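Local coordinates for putative periplasmic protein (Bacteroides eggerthii, PDB 4HBR) that is of unknown function but is a putative periplasmic protein of the DUF2874 (PF11396) family, probably with a beta-lactamase-like fold, at residues S7-L12 against V44-A50; Q108-Q112 against Q124-T128. One frame throughout, in Å; residues are numbered along the deposited sequence.

How the contacts relate
Both contacts sit on one antiparallel sheet, on opposite sides of the centre of the chain. From the N terminus, the chain forms helix 6-15 and then strands 23-27, 30-37 and 40-46. Contact 1 brings the end of strand 40-46 and the turn after it back to this first helix, closing a loop of 31 residues. Strand 52-58, helix 67-75 and strands 82-90 and 97-104 follow. Contact 2 then closes a shorter loop of 11 residues within the hairpin of strands 109-115 and 121-126. The loops follow in series, neither nesting nor crossing. The centres of contact 1 and contact 2 are about 32 Å apart. Contact 1 joins helix to sheet; contact 2 joins the last two strands.

Contact 1: residues S7-L12 against V44-A50; sequences SVQIAL and VWFTPDA
The apolar contacts centre on Phe46, which meets three residues of the helix. Val8 reaches it with CG1, 3.8 Å from Phe46 CG, and the two side chains run past each other in opposite directions. Ala11 CB lies obliquely to the ring, 3.9 Å from Phe46 CE1. Leu12 crosses Phe46 at about a right angle. Its CB comes to 3.7 Å from Phe46 CZ, and its CD1 lies in the ring plane at the edge. With Leu12 CG anti to the backbone N (chi1 -179°), the branch leaves the helix toward the strand, and Leu12 CD1 also reaches CG2 of Val44, at 3.9 Å.

A second patch forms at the turn. The Ala50 methyl packs on the Ser7 carbonyl and on Ala11: its CB is 3.4 Å from Ser7 O and 4.0 Å from Ala11 CB. The other Val8 branch, CG2, touches Ala50 CA at 3.8 Å.

No hydrogen bond links the two segments. Ser7 O accepts from Ala11 N within the helix. Ala50 N donates to Thr47 O, closing the turn. Thr47 OG1 bonds to Glu51, just beyond the turn.

Trp24 of strand 23-27 also packs on Val8 and Leu12. The arrangement is a helix lying on an antiparallel sheet, running obliquely against strand 44-46 at 141° between their directions, with a type I beta turn from Thr47 to Ala50 against its N-terminal part.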
ATOM      1  N   SER A   7     -12.318 -14.872  14.176  1.00 68.62           N
ATOM      2  CA  SER A   7     -11.097 -14.468  14.885  1.00 64.72           C
ATOM      3  C   SER A   7     -10.385 -13.304  14.186  1.00 62.74           C
ATOM      4  O   SER A   7      -9.860 -12.423  14.861  1.00 60.57           O
ATOM      5  CB  SER A   7     -10.143 -15.650  15.033  1.00 67.78           C
ATOM      6  OG  SER A   7      -9.589 -16.066  13.795  1.00 74.85           O
ATOM      7  N   VAL A   8     -10.376 -13.315  12.840  1.00 57.87           N
ATOM      8  CA  VAL A   8      -9.733 -12.316  11.989  1.00 54.64           C
ATOM      9  C   VAL A   8     -10.550 -11.012  12.064  1.00 60.56           C
ATOM     10  O   VAL A   8      -9.975  -9.928  12.216  1.00 58.45           O
ATOM     11  CB  VAL A   8      -9.559 -12.860  10.538  1.00 56.74           C
ATOM     12  CG1 VAL A   8      -9.168 -11.763   9.562  1.00 53.69           C
ATOM     13  CG2 VAL A   8      -8.539 -13.992  10.492  1.00 56.44           C
ATOM     14  N   GLN A   9     -11.886 -11.122  12.010  1.00 60.13           N
ATOM     15  CA  GLN A   9     -12.784  -9.966  12.106  1.00 60.37           C
ATOM     16  C   GLN A   9     -12.676  -9.294  13.488  1.00 65.14           C
ATOM     17  O   GLN A   9     -12.683  -8.059  13.560  1.00 63.70           O
ATOM     18  CB  GLN A   9     -14.230 -10.381  11.805  1.00 64.15           C
ATOM     19  CG  GLN A   9     -14.441 -10.733  10.327  1.00 67.98           C
ATOM     20  CD  GLN A   9     -15.877 -11.023  10.026  1.00 83.85           C
ATOM     21  OE1 GLN A   9     -16.735 -10.141  10.069  1.00 79.74           O
ATOM     22  NE2 GLN A   9     -16.177 -12.275   9.726  1.00 75.56           N
ATOM     23  N   ILE A  10     -12.536 -10.106  14.576  1.00 63.17           N
ATOM     24  CA  ILE A  10     -12.377  -9.623  15.961  1.00 62.44           C
ATOM     25  C   ILE A  10     -11.022  -8.890  16.089  1.00 64.21           C
ATOM     26  O   ILE A  10     -10.961  -7.803  16.681  1.00 64.33           O
ATOM     27  CB  ILE A  10     -12.551 -10.786  16.993  1.00 67.40           C
ATOM     28  CG1 ILE A  10     -14.034 -11.202  17.085  1.00 69.83           C
ATOM     29  CG2 ILE A  10     -12.019 -10.409  18.397  1.00 67.87           C
ATOM     30  CD1 ILE A  10     -14.282 -12.619  17.520  1.00 77.63           C
ATOM     31  N   ALA A  11      -9.966  -9.454  15.471  1.00 58.10           N
ATOM     32  CA  ALA A  11      -8.621  -8.871  15.472  1.00 54.50           C
ATOM     33  C   ALA A  11      -8.596  -7.486  14.805  1.00 55.61           C
ATOM     34  O   ALA A  11      -7.953  -6.586  15.339  1.00 53.38           O
ATOM     35  CB  ALA A  11      -7.642  -9.800  14.791  1.00 53.82           C
ATOM     36  N   LEU A  12      -9.317  -7.306  13.667  1.00 52.07           N
ATOM     37  CA  LEU A  12      -9.375  -6.013  12.982  1.00 50.18           C
ATOM     38  C   LEU A  12     -10.156  -4.986  13.814  1.00 56.46           C
ATOM     39  O   LEU A  12      -9.739  -3.830  13.888  1.00 55.02           O
ATOM     40  CB  LEU A  12      -9.970  -6.130  11.573  1.00 49.94           C
ATOM     41  CG  LEU A  12     -10.053  -4.817  10.785  1.00 52.86           C
ATOM     42  CD1 LEU A  12      -8.704  -4.446  10.143  1.00 49.95           C
ATOM     43  CD2 LEU A  12     -11.161  -4.859   9.792  1.00 55.07           C
ATOM     44  N   VAL A  44      -5.657  -4.101   5.333  1.00 40.54           N
ATOM     45  CA  VAL A  44      -4.927  -4.811   6.397  1.00 39.15           C
ATOM     46  C   VAL A  44      -4.934  -6.298   6.055  1.00 43.43           C
ATOM     47  O   VAL A  44      -6.003  -6.857   5.829  1.00 43.17           O
ATOM     48  CB  VAL A  44      -5.484  -4.530   7.843  1.00 41.86           C
ATOM     49  CG1 VAL A  44      -4.571  -5.131   8.921  1.00 41.56           C
ATOM     50  CG2 VAL A  44      -5.648  -3.043   8.089  1.00 40.33           C
ATOM     51  N   TRP A  45      -3.737  -6.925   5.999  1.00 41.26           N
ATOM     52  CA  TRP A  45      -3.535  -8.358   5.696  1.00 40.81           C
ATOM     53  C   TRP A  45      -3.435  -9.143   6.985  1.00 44.73           C
ATOM     54  O   TRP A  45      -2.743  -8.727   7.913  1.00 43.38           O
ATOM     55  CB  TRP A  45      -2.258  -8.583   4.861  1.00 38.00           C
ATOM     56  CG  TRP A  45      -2.377  -8.271   3.400  1.00 38.23           C
ATOM     57  CD1 TRP A  45      -2.374  -9.167   2.369  1.00 41.56           C
ATOM     58  CD2 TRP A  45      -2.514  -6.971   2.804  1.00 36.90           C
ATOM     59  NE1 TRP A  45      -2.462  -8.505   1.166  1.00 39.94           N
ATOM     60  CE2 TRP A  45      -2.568  -7.158   1.402  1.00 40.41           C
ATOM     61  CE3 TRP A  45      -2.523  -5.658   3.315  1.00 37.34           C
ATOM     62  CZ2 TRP A  45      -2.689  -6.086   0.506  1.00 39.10           C
ATOM     63  CZ3 TRP A  45      -2.587  -4.597   2.425  1.00 37.74           C
ATOM     64  CH2 TRP A  45      -2.699  -4.816   1.040  1.00 38.34           C
ATOM     65  N   PHE A  46      -4.084 -10.295   7.023  1.00 43.14           N
ATOM     66  CA  PHE A  46      -4.102 -11.198   8.171  1.00 44.24           C
ATOM     67  C   PHE A  46      -3.792 -12.622   7.779  1.00 50.74           C
ATOM     68  O   PHE A  46      -4.257 -13.083   6.733  1.00 52.14           O
ATOM     69  CB  PHE A  46      -5.503 -11.188   8.837  1.00 47.13           C
ATOM     70  CG  PHE A  46      -5.878  -9.919   9.556  1.00 47.78           C
ATOM     71  CD1 PHE A  46      -5.571  -9.747  10.899  1.00 50.39           C
ATOM     72  CD2 PHE A  46      -6.567  -8.900   8.895  1.00 48.96           C
ATOM     73  CE1 PHE A  46      -5.911  -8.562  11.562  1.00 50.43           C
ATOM     74  CE2 PHE A  46      -6.925  -7.720   9.566  1.00 50.58           C
ATOM     75  CZ  PHE A  46      -6.573  -7.550  10.887  1.00 48.43           C
ATOM     76  N   THR A  47      -3.084 -13.353   8.652  1.00 48.33           N
ATOM     77  CA  THR A  47      -2.897 -14.798   8.495  1.00 49.27           C
ATOM     78  C   THR A  47      -4.219 -15.455   8.936  1.00 56.75           C
ATOM     79  O   THR A  47      -4.968 -14.820   9.698  1.00 54.81           O
ATOM     80  CB  THR A  47      -1.711 -15.328   9.321  1.00 56.21           C
ATOM     81  OG1 THR A  47      -1.981 -15.176  10.711  1.00 58.08           O
ATOM     82  CG2 THR A  47      -0.381 -14.707   8.940  1.00 54.84           C
ATOM     83  N   PRO A  48      -4.518 -16.728   8.568  1.00 57.73           N
ATOM     84  CA  PRO A  48      -5.763 -17.352   9.055  1.00 60.33           C
ATOM     85  C   PRO A  48      -5.835 -17.453  10.596  1.00 68.25           C
ATOM     86  O   PRO A  48      -6.938 -17.591  11.142  1.00 70.39           O
ATOM     87  CB  PRO A  48      -5.735 -18.736   8.397  1.00 63.26           C
ATOM     88  CG  PRO A  48      -4.888 -18.549   7.177  1.00 65.07           C
ATOM     89  CD  PRO A  48      -3.800 -17.638   7.650  1.00 58.68           C
ATOM     90  N   ASP A  49      -4.673 -17.312  11.296  1.00 64.26           N
ATOM     91  CA  ASP A  49      -4.565 -17.345  12.760  1.00 65.28           C
ATOM     92  C   ASP A  49      -4.770 -15.950  13.393  1.00 67.45           C
ATOM     93  O   ASP A  49      -4.446 -15.760  14.571  1.00 68.78           O
ATOM     94  CB  ASP A  49      -3.213 -17.941  13.190  1.00 68.02           C
ATOM     95  CG  ASP A  49      -3.076 -19.426  12.869  1.00 93.16           C
ATOM     96  OD1 ASP A  49      -3.904 -20.230  13.373  1.00 97.65           O
ATOM     97  OD2 ASP A  49      -2.138 -19.788  12.130  1.00103.57           O
ATOM     98  N   ALA A  50      -5.342 -14.995  12.616  1.00 60.75           N
ATOM     99  CA  ALA A  50      -5.690 -13.617  13.000  1.00 59.40           C
ATOM    100  C   ALA A  50      -4.474 -12.739  13.391  1.00 62.37           C
ATOM    101  O   ALA A  50      -4.613 -11.813  14.194  1.00 62.36           O
ATOM    102  CB  ALA A  50      -6.731 -13.608  14.122  1.00 61.67           C
TER

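Contact 2: residues Q108-Q112 against Q124-T128; sequences QMKYQ and QQNIT
The first torsions of Asn126 and Thr128 turn their polar ends toward strand 109-112. Asn126 CG is anti to the backbone N (chi1 -175°), placing the amide beside the Tyr111 ring. In Thr128, OG1 is anti to the carbonyl carbon and faces the other strand. There it accepts from Lys110 N at 2.8 Å, in a nearly straight bond (167°). The same OG1 donates to Asn126 OD1 at 2.7 Å. OD1 also accepts from Thr128 N, in the carbonyl plane, so two bonds fix the amide's rotation. Its ND2 lies obliquely to the Tyr111 ring, 3.8 Å from Tyr111 CE2, with amide and ring planes 51° apart. Met109, a selenomethionine, brings SE to 3.7 Å from the same Asn126 ND2.

Ile127 packs against Lys110 and Gln112. Its CD1 lies beside the extended Lys110 chain, and its CG2 touches Gln112 CB at 3.7 Å.

Tyr111 and Asn126 are a non-hydrogen-bonded pair. Gln112 and Gln125 form a hydrogen-bonded pair, with Gln125 N to Gln112 O at 2.8 Å and Gln112 N to Gln125 O at 2.9 Å. Their side chains run side by side. A water accepts a hydrogen bond from Gln112 NE2, while Gln112 OE1 bonds to Thr133 and Gln101. Ile127 N donates to Lys110 O in a bent bond, tilted from the carbonyl plane.

This is an antiparallel beta hairpin at the sheet's edge, its outer strand leaving through an Asx turn at Asn126.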
ATOM      1  N   GLN A 108       3.915   5.994 -22.651  1.00 60.30           N
ATOM      2  CA  GLN A 108       2.833   5.007 -22.538  1.00 58.71           C
ATOM      3  C   GLN A 108       3.278   3.844 -21.618  1.00 61.63           C
ATOM      4  O   GLN A 108       3.094   2.667 -21.944  1.00 61.88           O
ATOM      5  CB  GLN A 108       2.350   4.524 -23.918  1.00 61.28           C
ATOM      6  CG  GLN A 108       1.707   5.645 -24.741  1.00 64.76           C
ATOM      7  CD  GLN A 108       0.958   5.171 -25.948  1.00 78.26           C
ATOM      8  OE1 GLN A 108       1.046   4.015 -26.361  1.00 73.11           O
ATOM      9  NE2 GLN A 108       0.195   6.065 -26.545  1.00 82.54           N
HETATM   10  N   MSE A 109       3.888   4.210 -20.474  1.00 56.42           N
HETATM   11  CA  MSE A 109       4.424   3.311 -19.449  1.00 55.15           C
HETATM   12  C   MSE A 109       4.006   3.752 -18.048  1.00 55.59           C
HETATM   13  O   MSE A 109       3.956   4.950 -17.773  1.00 54.91           O
HETATM   14  CB  MSE A 109       5.965   3.263 -19.497  1.00 58.49           C
HETATM   15  CG  MSE A 109       6.562   2.856 -20.840  1.00 70.21           C
HETATM   16 SE   MSE A 109       6.456   0.930 -21.187  0.75 81.40          SE
HETATM   17  CE  MSE A 109       6.083   0.973 -23.147  1.00 81.13           C
ATOM     18  N   LYS A 110       3.747   2.781 -17.154  1.00 49.42           N
ATOM     19  CA  LYS A 110       3.408   3.023 -15.758  1.00 46.40           C
ATOM     20  C   LYS A 110       4.479   2.371 -14.886  1.00 49.37           C
ATOM     21  O   LYS A 110       4.919   1.249 -15.166  1.00 48.90           O
ATOM     22  CB  LYS A 110       1.990   2.526 -15.413  1.00 48.26           C
ATOM     23  CG  LYS A 110       1.476   3.091 -14.092  1.00 59.19           C
ATOM     24  CD  LYS A 110      -0.031   2.967 -13.888  1.00 71.57           C
ATOM     25  CE  LYS A 110      -0.372   3.214 -12.425  1.00 76.78           C
ATOM     26  NZ  LYS A 110      -1.813   3.497 -12.198  1.00 83.75           N
ATOM     27  N   TYR A 111       4.920   3.090 -13.844  1.00 44.74           N
ATOM     28  CA  TYR A 111       5.980   2.611 -12.960  1.00 42.67           C
ATOM     29  C   TYR A 111       5.559   2.628 -11.510  1.00 44.14           C
ATOM     30  O   TYR A 111       4.702   3.410 -11.116  1.00 42.24           O
ATOM     31  CB  TYR A 111       7.255   3.457 -13.136  1.00 43.55           C
ATOM     32  CG  TYR A 111       7.818   3.402 -14.542  1.00 47.49           C
ATOM     33  CD1 TYR A 111       7.402   4.308 -15.516  1.00 50.48           C
ATOM     34  CD2 TYR A 111       8.781   2.454 -14.896  1.00 49.02           C
ATOM     35  CE1 TYR A 111       7.920   4.270 -16.809  1.00 53.89           C
ATOM     36  CE2 TYR A 111       9.305   2.402 -16.192  1.00 51.39           C
ATOM     37  CZ  TYR A 111       8.857   3.304 -17.151  1.00 63.37           C
ATOM     38  OH  TYR A 111       9.356   3.276 -18.434  1.00 69.06           O
ATOM     39  N   GLN A 112       6.187   1.766 -10.714  1.00 40.23           N
ATOM     40  CA  GLN A 112       6.007   1.672  -9.273  1.00 38.74           C
ATOM     41  C   GLN A 112       7.388   1.723  -8.621  1.00 43.38           C
ATOM     42  O   GLN A 112       8.273   0.919  -8.964  1.00 43.64           O
ATOM     43  CB  GLN A 112       5.255   0.395  -8.887  1.00 39.60           C
ATOM     44  CG  GLN A 112       5.001   0.269  -7.389  1.00 36.11           C
ATOM     45  CD  GLN A 112       4.064  -0.856  -7.113  1.00 53.23           C
ATOM     46  OE1 GLN A 112       2.850  -0.722  -7.310  1.00 48.89           O
ATOM     47  NE2 GLN A 112       4.605  -1.991  -6.670  1.00 39.12           N
ATOM     48  N   GLN A 124      12.347  -0.346  -8.488  1.00 40.77           N
ATOM     49  CA  GLN A 124      11.771   0.396  -9.601  1.00 41.71           C
ATOM     50  C   GLN A 124      11.181  -0.663 -10.506  1.00 47.83           C
ATOM     51  O   GLN A 124      11.933  -1.465 -11.057  1.00 48.43           O
ATOM     52  CB  GLN A 124      12.881   1.179 -10.293  1.00 44.28           C
ATOM     53  CG  GLN A 124      12.446   2.369 -11.085  1.00 61.30           C
ATOM     54  CD  GLN A 124      13.608   3.337 -11.142  1.00 73.53           C
ATOM     55  OE1 GLN A 124      14.100   3.859 -10.111  1.00 70.03           O
ATOM     56  NE2 GLN A 124      14.049   3.623 -12.348  1.00 49.12           N
ATOM     57  N   GLN A 125       9.844  -0.772 -10.541  1.00 44.78           N
ATOM     58  CA  GLN A 125       9.096  -1.796 -11.291  1.00 43.65           C
ATOM     59  C   GLN A 125       8.334  -1.141 -12.441  1.00 47.55           C
ATOM     60  O   GLN A 125       7.734  -0.092 -12.263  1.00 49.46           O
ATOM     61  CB  GLN A 125       8.094  -2.464 -10.315  1.00 43.56           C
ATOM     62  CG  GLN A 125       7.747  -3.952 -10.415  1.00 54.89           C
ATOM     63  CD  GLN A 125       6.930  -4.396  -9.185  1.00 87.83           C
ATOM     64  OE1 GLN A 125       7.310  -4.197  -8.003  1.00 75.42           O
ATOM     65  NE2 GLN A 125       5.817  -5.066  -9.446  1.00 87.06           N
ATOM     66  N   ASN A 126       8.321  -1.773 -13.594  1.00 45.48           N
ATOM     67  CA  ASN A 126       7.501  -1.354 -14.719  1.00 45.32           C
ATOM     68  C   ASN A 126       6.202  -2.132 -14.547  1.00 47.24           C
ATOM     69  O   ASN A 126       6.205  -3.364 -14.641  1.00 46.85           O
ATOM     70  CB  ASN A 126       8.194  -1.614 -16.052  1.00 43.91           C
ATOM     71  CG  ASN A 126       7.466  -1.089 -17.266  1.00 62.01           C
ATOM     72  OD1 ASN A 126       6.249  -1.166 -17.374  1.00 57.73           O
ATOM     73  ND2 ASN A 126       8.198  -0.584 -18.238  1.00 56.73           N
ATOM     74  N   ILE A 127       5.123  -1.423 -14.183  1.00 42.02           N
ATOM     75  CA  ILE A 127       3.823  -2.028 -13.897  1.00 40.52           C
ATOM     76  C   ILE A 127       2.821  -1.788 -15.036  1.00 44.89           C
ATOM     77  O   ILE A 127       1.621  -1.972 -14.824  1.00 43.34           O
ATOM     78  CB  ILE A 127       3.266  -1.576 -12.519  1.00 41.88           C
ATOM     79  CG1 ILE A 127       3.037  -0.039 -12.455  1.00 40.76           C
ATOM     80  CG2 ILE A 127       4.180  -2.081 -11.390  1.00 40.40           C
ATOM     81  CD1 ILE A 127       2.049   0.405 -11.381  1.00 37.47           C
ATOM     82  N   THR A 128       3.313  -1.450 -16.250  1.00 44.70           N
ATOM     83  CA  THR A 128       2.454  -1.282 -17.426  1.00 47.78           C
ATOM     84  C   THR A 128       1.780  -2.624 -17.679  1.00 56.19           C
ATOM     85  O   THR A 128       2.489  -3.636 -17.788  1.00 56.64           O
ATOM     86  CB  THR A 128       3.265  -0.810 -18.673  1.00 53.10           C
ATOM     87  OG1 THR A 128       4.169   0.230 -18.314  1.00 55.42           O
ATOM     88  CG2 THR A 128       2.371  -0.351 -19.818  1.00 48.67           C
TER
HETATM   89  O   HOH W   1       7.506  -1.837  -7.103  1.00 55.30           O